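Local coordinates for protein glucanase (Clostridium thermocellum, PDB 5GXX) that probably cleaves beta-1,4-linked glucans such as cellulose, as a family 9 glycoside hydrolase and endoglucanase of the cellulosome, at residues Arg476-Asp488 with Met586-Pro600. The protein carries 1 engineered substitution. Sequence-based numbering, arbitrary orientation.
With CA (calcium ion), chain D.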
loop_
_atom_site.group_PDB
_atom_site.type_symbol
_atom_site.label_atom_id
_atom_site.label_comp_id
_atom_site.label_asym_id
_atom_site.label_seq_id
_atom_site.Cartn_x
_atom_site.Cartn_y
_atom_site.Cartn_z
ATOM N N ARG A 476 -8.892 26.691 -1.599
ATOM C CA ARG A 476 -10.031 26.764 -0.689
ATOM C C ARG A 476 -10.665 25.396 -0.543
ATOM O O ARG A 476 -10.330 24.471 -1.278
ATOM C CB ARG A 476 -11.071 27.791 -1.175
ATOM C CG ARG A 476 -11.681 27.481 -2.526
ATOM C CD ARG A 476 -12.489 28.670 -3.090
ATOM N NE ARG A 476 -13.082 28.370 -4.391
ATOM C CZ ARG A 476 -12.422 28.373 -5.546
ATOM N NH1 ARG A 476 -11.127 28.680 -5.604
ATOM N NH2 ARG A 476 -13.067 28.086 -6.665
ATOM N N LEU A 477 -11.598 25.330 0.396
ATOM C CA LEU A 477 -12.291 24.111 0.787
ATOM C C LEU A 477 -13.782 24.317 0.559
ATOM O O LEU A 477 -14.350 25.348 0.952
ATOM C CB LEU A 477 -12.031 23.852 2.273
ATOM C CG LEU A 477 -10.539 23.752 2.611
ATOM C CD1 LEU A 477 -10.333 23.773 4.113
ATOM C CD2 LEU A 477 -9.831 22.548 1.986
ATOM N N ILE A 478 -14.406 23.344 -0.110
ATOM C CA ILE A 478 -15.856 23.312 -0.280
ATOM C C ILE A 478 -16.410 22.060 0.396
ATOM O O ILE A 478 -16.035 20.929 0.057
ATOM C CB ILE A 478 -16.292 23.347 -1.768
ATOM C CG1 ILE A 478 -15.833 24.649 -2.443
ATOM C CG2 ILE A 478 -17.803 23.206 -1.873
ATOM C CD1 ILE A 478 -16.004 24.706 -3.971
ATOM N N LYS A 479 -17.341 22.258 1.324
ATOM C CA LYS A 479 -17.904 21.110 2.040
ATOM C C LYS A 479 -18.980 20.363 1.246
ATOM O O LYS A 479 -18.960 19.130 1.181
ATOM C CB LYS A 479 -18.419 21.532 3.420
ATOM C CG LYS A 479 -18.896 20.385 4.318
ATOM C CD LYS A 479 -19.628 20.916 5.545
ATOM C CE LYS A 479 -20.010 19.812 6.525
ATOM N NZ LYS A 479 -20.689 18.610 5.962
ATOM N N ASP A 480 -19.892 21.098 0.621
ATOM C CA ASP A 480 -21.065 20.462 0.023
ATOM C C ASP A 480 -20.810 20.126 -1.442
ATOM O O ASP A 480 -21.475 20.650 -2.330
ATOM C CB ASP A 480 -22.282 21.380 0.195
ATOM C CG ASP A 480 -22.678 21.554 1.657
ATOM O OD1 ASP A 480 -22.324 20.688 2.495
ATOM O OD2 ASP A 480 -23.360 22.562 1.969
ATOM N N LEU A 481 -19.829 19.258 -1.692
ATOM C CA LEU A 481 -19.451 18.921 -3.065
ATOM C C LEU A 481 -20.294 17.760 -3.565
ATOM O O LEU A 481 -20.521 16.798 -2.829
ATOM C CB LEU A 481 -17.977 18.518 -3.149
ATOM C CG LEU A 481 -16.976 19.673 -3.206
ATOM C CD1 LEU A 481 -15.584 19.045 -3.226
ATOM C CD2 LEU A 481 -17.202 20.583 -4.406
ATOM N N SER A 482 -20.706 17.832 -4.827
ATOM C CA SER A 482 -21.359 16.703 -5.496
ATOM C C SER A 482 -21.105 16.764 -6.994
ATOM O O SER A 482 -20.696 17.792 -7.545
ATOM C CB SER A 482 -22.866 16.626 -5.217
ATOM O OG SER A 482 -23.561 17.718 -5.803
ATOM N N TYR A 483 -21.334 15.641 -7.657
ATOM C CA TYR A 483 -21.353 15.654 -9.105
ATOM C C TYR A 483 -22.436 14.715 -9.617
ATOM O O TYR A 483 -22.872 13.801 -8.902
ATOM C CB TYR A 483 -19.977 15.321 -9.696
ATOM C CG TYR A 483 -19.434 13.940 -9.371
ATOM C CD1 TYR A 483 -19.830 12.833 -10.120
ATOM C CD2 TYR A 483 -18.516 13.748 -8.343
ATOM C CE1 TYR A 483 -19.318 11.580 -9.862
ATOM C CE2 TYR A 483 -17.983 12.487 -8.080
ATOM C CZ TYR A 483 -18.403 11.412 -8.841
ATOM O OH TYR A 483 -17.909 10.151 -8.585
ATOM N N ASN A 484 -22.857 14.936 -10.856
ATOM C CA ASN A 484 -23.936 14.148 -11.443
ATOM C C ASN A 484 -23.483 13.333 -12.653
ATOM O O ASN A 484 -22.644 13.790 -13.443
ATOM C CB ASN A 484 -25.083 15.073 -11.858
ATOM C CG ASN A 484 -25.740 15.784 -10.687
ATOM O OD1 ASN A 484 -25.555 15.433 -9.523
ATOM N ND2 ASN A 484 -26.556 16.790 -11.004
ATOM N N TYR A 485 -24.030 12.118 -12.770
ATOM C CA TYR A 485 -23.818 11.270 -13.939
ATOM C C TYR A 485 -25.169 11.075 -14.635
ATOM O O TYR A 485 -26.072 10.451 -14.079
ATOM C CB TYR A 485 -23.232 9.896 -13.545
ATOM C CG TYR A 485 -22.889 9.051 -14.756
ATOM C CD1 TYR A 485 -23.839 8.198 -15.327
ATOM C CD2 TYR A 485 -21.621 9.116 -15.339
ATOM C CE1 TYR A 485 -23.530 7.448 -16.465
ATOM C CE2 TYR A 485 -21.308 8.360 -16.461
ATOM C CZ TYR A 485 -22.266 7.534 -17.019
ATOM O OH TYR A 485 -21.893 6.817 -18.137
ATOM N N TYR A 486 -25.297 11.622 -15.843
ATOM C CA TYR A 486 -26.550 11.634 -16.585
ATOM C C TYR A 486 -26.623 10.558 -17.661
ATOM O O TYR A 486 -25.662 10.335 -18.403
ATOM C CB TYR A 486 -26.750 12.987 -17.283
ATOM C CG TYR A 486 -26.807 14.190 -16.380
ATOM C CD1 TYR A 486 -28.007 14.594 -15.798
ATOM C CD2 TYR A 486 -25.669 14.947 -16.145
ATOM C CE1 TYR A 486 -28.073 15.714 -14.979
ATOM C CE2 TYR A 486 -25.730 16.070 -15.332
ATOM C CZ TYR A 486 -26.930 16.443 -14.752
ATOM O OH TYR A 486 -26.970 17.560 -13.947
ATOM N N MET A 487 -27.802 9.953 -17.759
ATOM C CA MET A 487 -28.082 8.872 -18.696
ATOM C C MET A 487 -29.373 9.140 -19.458
ATOM O O MET A 487 -30.266 9.816 -18.948
ATOM C CB MET A 487 -28.282 7.568 -17.924
ATOM C CG MET A 487 -27.122 7.190 -17.038
ATOM S SD MET A 487 -27.671 6.014 -15.788
ATOM C CE MET A 487 -28.226 7.107 -14.471
ATOM N N ASP A 488 -29.472 8.556 -20.649
ATOM C CA ASP A 488 -30.720 8.497 -21.396
ATOM C C ASP A 488 -31.211 7.053 -21.286
ATOM O O ASP A 488 -30.523 6.127 -21.708
ATOM C CB ASP A 488 -30.480 8.900 -22.854
ATOM C CG ASP A 488 -31.759 8.971 -23.672
ATOM O OD1 ASP A 488 -32.745 8.301 -23.314
ATOM O OD2 ASP A 488 -31.775 9.715 -24.678
ATOM N N MET A 586 -19.794 15.563 -16.440
ATOM C CA MET A 586 -20.162 15.169 -15.081
ATOM C C MET A 586 -20.006 16.408 -14.192
ATOM O O MET A 586 -19.014 16.572 -13.479
ATOM C CB MET A 586 -19.332 13.978 -14.587
ATOM C CG MET A 586 -19.515 12.705 -15.433
ATOM S SD MET A 586 -18.469 11.291 -14.985
ATOM C CE MET A 586 -18.901 11.102 -13.255
ATOM N N PRO A 587 -21.003 17.303 -14.260
ATOM C CA PRO A 587 -20.848 18.608 -13.614
ATOM C C PRO A 587 -20.720 18.517 -12.098
ATOM O O PRO A 587 -21.292 17.630 -11.461
ATOM C CB PRO A 587 -22.121 19.354 -14.027
ATOM C CG PRO A 587 -23.130 18.263 -14.260
ATOM C CD PRO A 587 -22.326 17.166 -14.897
ATOM N N VAL A 588 -19.947 19.449 -11.546
ATOM C CA VAL A 588 -19.695 19.541 -10.115
ATOM C C VAL A 588 -20.510 20.691 -9.547
ATOM O O VAL A 588 -20.636 21.742 -10.195
ATOM C CB VAL A 588 -18.201 19.795 -9.870
ATOM C CG1 VAL A 588 -17.917 19.951 -8.376
ATOM C CG2 VAL A 588 -17.341 18.674 -10.488
ATOM N N PHE A 589 -21.032 20.470 -8.343
ATOM C CA PHE A 589 -21.878 21.409 -7.596
ATOM C C PHE A 589 -21.339 21.675 -6.184
ATOM O O PHE A 589 -20.811 20.783 -5.512
ATOM C CB PHE A 589 -23.323 20.881 -7.509
ATOM C CG PHE A 589 -23.967 20.633 -8.843
ATOM C CD1 PHE A 589 -23.718 19.466 -9.558
ATOM C CD2 PHE A 589 -24.854 21.567 -9.366
ATOM C CE1 PHE A 589 -24.311 19.256 -10.797
ATOM C CE2 PHE A 589 -25.463 21.356 -10.595
ATOM C CZ PHE A 589 -25.195 20.205 -11.311
ATOM N N ASP A 590 -21.451 22.933 -5.761
ATOM C CA ASP A 590 -21.261 23.334 -4.379
ATOM C C ASP A 590 -22.670 23.647 -3.909
ATOM O O ASP A 590 -23.264 24.620 -4.382
ATOM C CB ASP A 590 -20.405 24.605 -4.365
ATOM C CG ASP A 590 -20.200 25.177 -2.967
ATOM O OD1 ASP A 590 -20.838 24.724 -1.991
ATOM O OD2 ASP A 590 -19.363 26.099 -2.844
ATOM N N GLY A 591 -23.213 22.810 -3.031
ATOM C CA GLY A 591 -24.643 22.849 -2.720
ATOM C C GLY A 591 -25.427 22.710 -4.016
ATOM O O GLY A 591 -25.157 21.804 -4.811
ATOM N N ALA A 592 -26.397 23.599 -4.235
ATOM C CA ALA A 592 -27.163 23.623 -5.483
ATOM C C ALA A 592 -26.565 24.471 -6.621
ATOM O O ALA A 592 -27.188 24.619 -7.674
ATOM C CB ALA A 592 -28.588 24.071 -5.180
ATOM N N THR A 593 -25.376 25.040 -6.420
ATOM C CA THR A 593 -24.736 25.886 -7.410
ATOM C C THR A 593 -23.752 25.091 -8.263
ATOM O O THR A 593 -22.800 24.535 -7.723
ATOM C CB THR A 593 -23.965 27.032 -6.699
ATOM O OG1 THR A 593 -24.885 27.787 -5.901
ATOM C CG2 THR A 593 -23.315 27.960 -7.711
ATOM N N LYS A 594 -23.947 25.060 -9.578
ATOM C CA LYS A 594 -22.982 24.414 -10.463
ATOM C C LYS A 594 -21.712 25.245 -10.548
ATOM O O LYS A 594 -21.763 26.453 -10.806
ATOM C CB LYS A 594 -23.576 24.146 -11.855
ATOM C CG LYS A 594 -22.629 23.440 -12.826
ATOM C CD LYS A 594 -23.314 23.112 -14.161
ATOM C CE LYS A 594 -23.675 24.368 -14.967
ATOM N NZ LYS A 594 -22.437 25.129 -15.262
ATOM N N ILE A 595 -20.590 24.588 -10.285
ATOM C CA ILE A 595 -19.275 25.231 -10.322
ATOM C C ILE A 595 -18.358 24.769 -11.460
ATOM O O ILE A 595 -17.354 25.419 -11.744
ATOM C CB ILE A 595 -18.569 25.207 -8.945
ATOM C CG1 ILE A 595 -18.179 23.789 -8.520
ATOM C CG2 ILE A 595 -19.455 25.855 -7.887
ATOM C CD1 ILE A 595 -17.273 23.778 -7.287
ATOM N N PHE A 596 -18.701 23.670 -12.135
ATOM C CA PHE A 596 -17.967 23.238 -13.323
ATOM C C PHE A 596 -18.835 22.378 -14.239
ATOM O O PHE A 596 -19.624 21.573 -13.761
ATOM C CB PHE A 596 -16.704 22.465 -12.928
ATOM C CG PHE A 596 -15.847 22.090 -14.101
ATOM C CD1 PHE A 596 -15.027 23.036 -14.700
ATOM C CD2 PHE A 596 -15.923 20.823 -14.661
ATOM C CE1 PHE A 596 -14.255 22.704 -15.810
ATOM C CE2 PHE A 596 -15.154 20.479 -15.763
ATOM C CZ PHE A 596 -14.320 21.425 -16.345
ATOM N N GLY A 597 -18.691 22.544 -15.551
ATOM C CA GLY A 597 -19.262 21.570 -16.488
ATOM C C GLY A 597 -20.587 21.999 -17.081
ATOM O O GLY A 597 -20.971 23.164 -16.977
ATOM N N GLU A 598 -21.285 21.045 -17.692
ATOM C CA GLU A 598 -22.502 21.291 -18.448
ATOM C C GLU A 598 -23.550 20.263 -18.041
ATOM O O GLU A 598 -23.206 19.187 -17.552
ATOM C CB GLU A 598 -22.217 21.168 -19.949
ATOM C CG GLU A 598 -21.462 22.339 -20.558
ATOM C CD GLU A 598 -21.054 22.104 -22.005
ATOM O OE1 GLU A 598 -21.542 21.140 -22.636
ATOM O OE2 GLU A 598 -20.240 22.902 -22.517
ATOM N N VAL A 599 -24.820 20.602 -18.243
ATOM C CA VAL A 599 -25.927 19.699 -17.968
ATOM C C VAL A 599 -26.697 19.444 -19.260
ATOM O O VAL A 599 -26.572 20.235 -20.205
ATOM C CB VAL A 599 -26.877 20.268 -16.892
ATOM C CG1 VAL A 599 -26.113 20.655 -15.643
ATOM C CG2 VAL A 599 -27.631 21.482 -17.426
ATOM N N PRO A 600 -27.469 18.341 -19.314
ATOM C CA PRO A 600 -28.295 18.079 -20.494
ATOM C C PRO A 600 -29.276 19.211 -20.775
ATOM O O PRO A 600 -30.027 19.607 -19.886
ATOM C CB PRO A 600 -29.071 16.821 -20.111
ATOM C CG PRO A 600 -28.208 16.134 -19.100
ATOM C CD PRO A 600 -27.602 17.262 -18.313
HETATM CA CA CA D . -28.716 4.956 -22.565
HETATM O O HOH W 1 -23.519 19.726 -4.123
HETATM O O HOH W 2 -20.214 24.028 0.583
HETATM O O HOH W 3 -27.999 4.004 -20.503
#
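Pro-600 turns its CD-CG edge onto one face of the Tyr-486 ring: CD stands 3.4 Å from the centroid on the ring normal, a CH-pi contact. Pro-587 butts against the edge of the same ring, CG 3.6 Å from Tyr-486 CE2, while Val-599 CG1 packs beside the hydroxyl. That hydroxyl accepts a near-straight bond from Asn-484 ND2 (N-H...O 179°), in the amide plane, that holds the amide obliquely against Phe-589, ND2 3.3 Å from CE1, the planes 32° apart; Asn-484 OD1 takes a hydrogen bond from Lys-531 NZ. Strands 481-488 and 588-590 pair antiparallel, their axes approaching to 4.5 Å, as third and fourth strands of the five-stranded sheet in the cellulose-binding domain. Ser-482 and Phe-589 form the hydrogen-bonded pair, Ser-482 N to Phe-589 O 3.0 Å, Phe-589 N to Ser-482 O 2.8 Å. On the face of Tyr-483 and Val-588, turned to strands 447-456 and 460-469, Met-586 runs alongside Tyr-483; its bend at chi3 (56°) brings CE to 3.5 Å from Tyr-483 CE1, with SD at the Tyr-485 edge. Toward the type II' turn 590-593, Ile-478 CD1 meets Ile-595 CD1 tip to tip at 3.7 Å, and water bridges Asp-480 N to Asp-590 OD1.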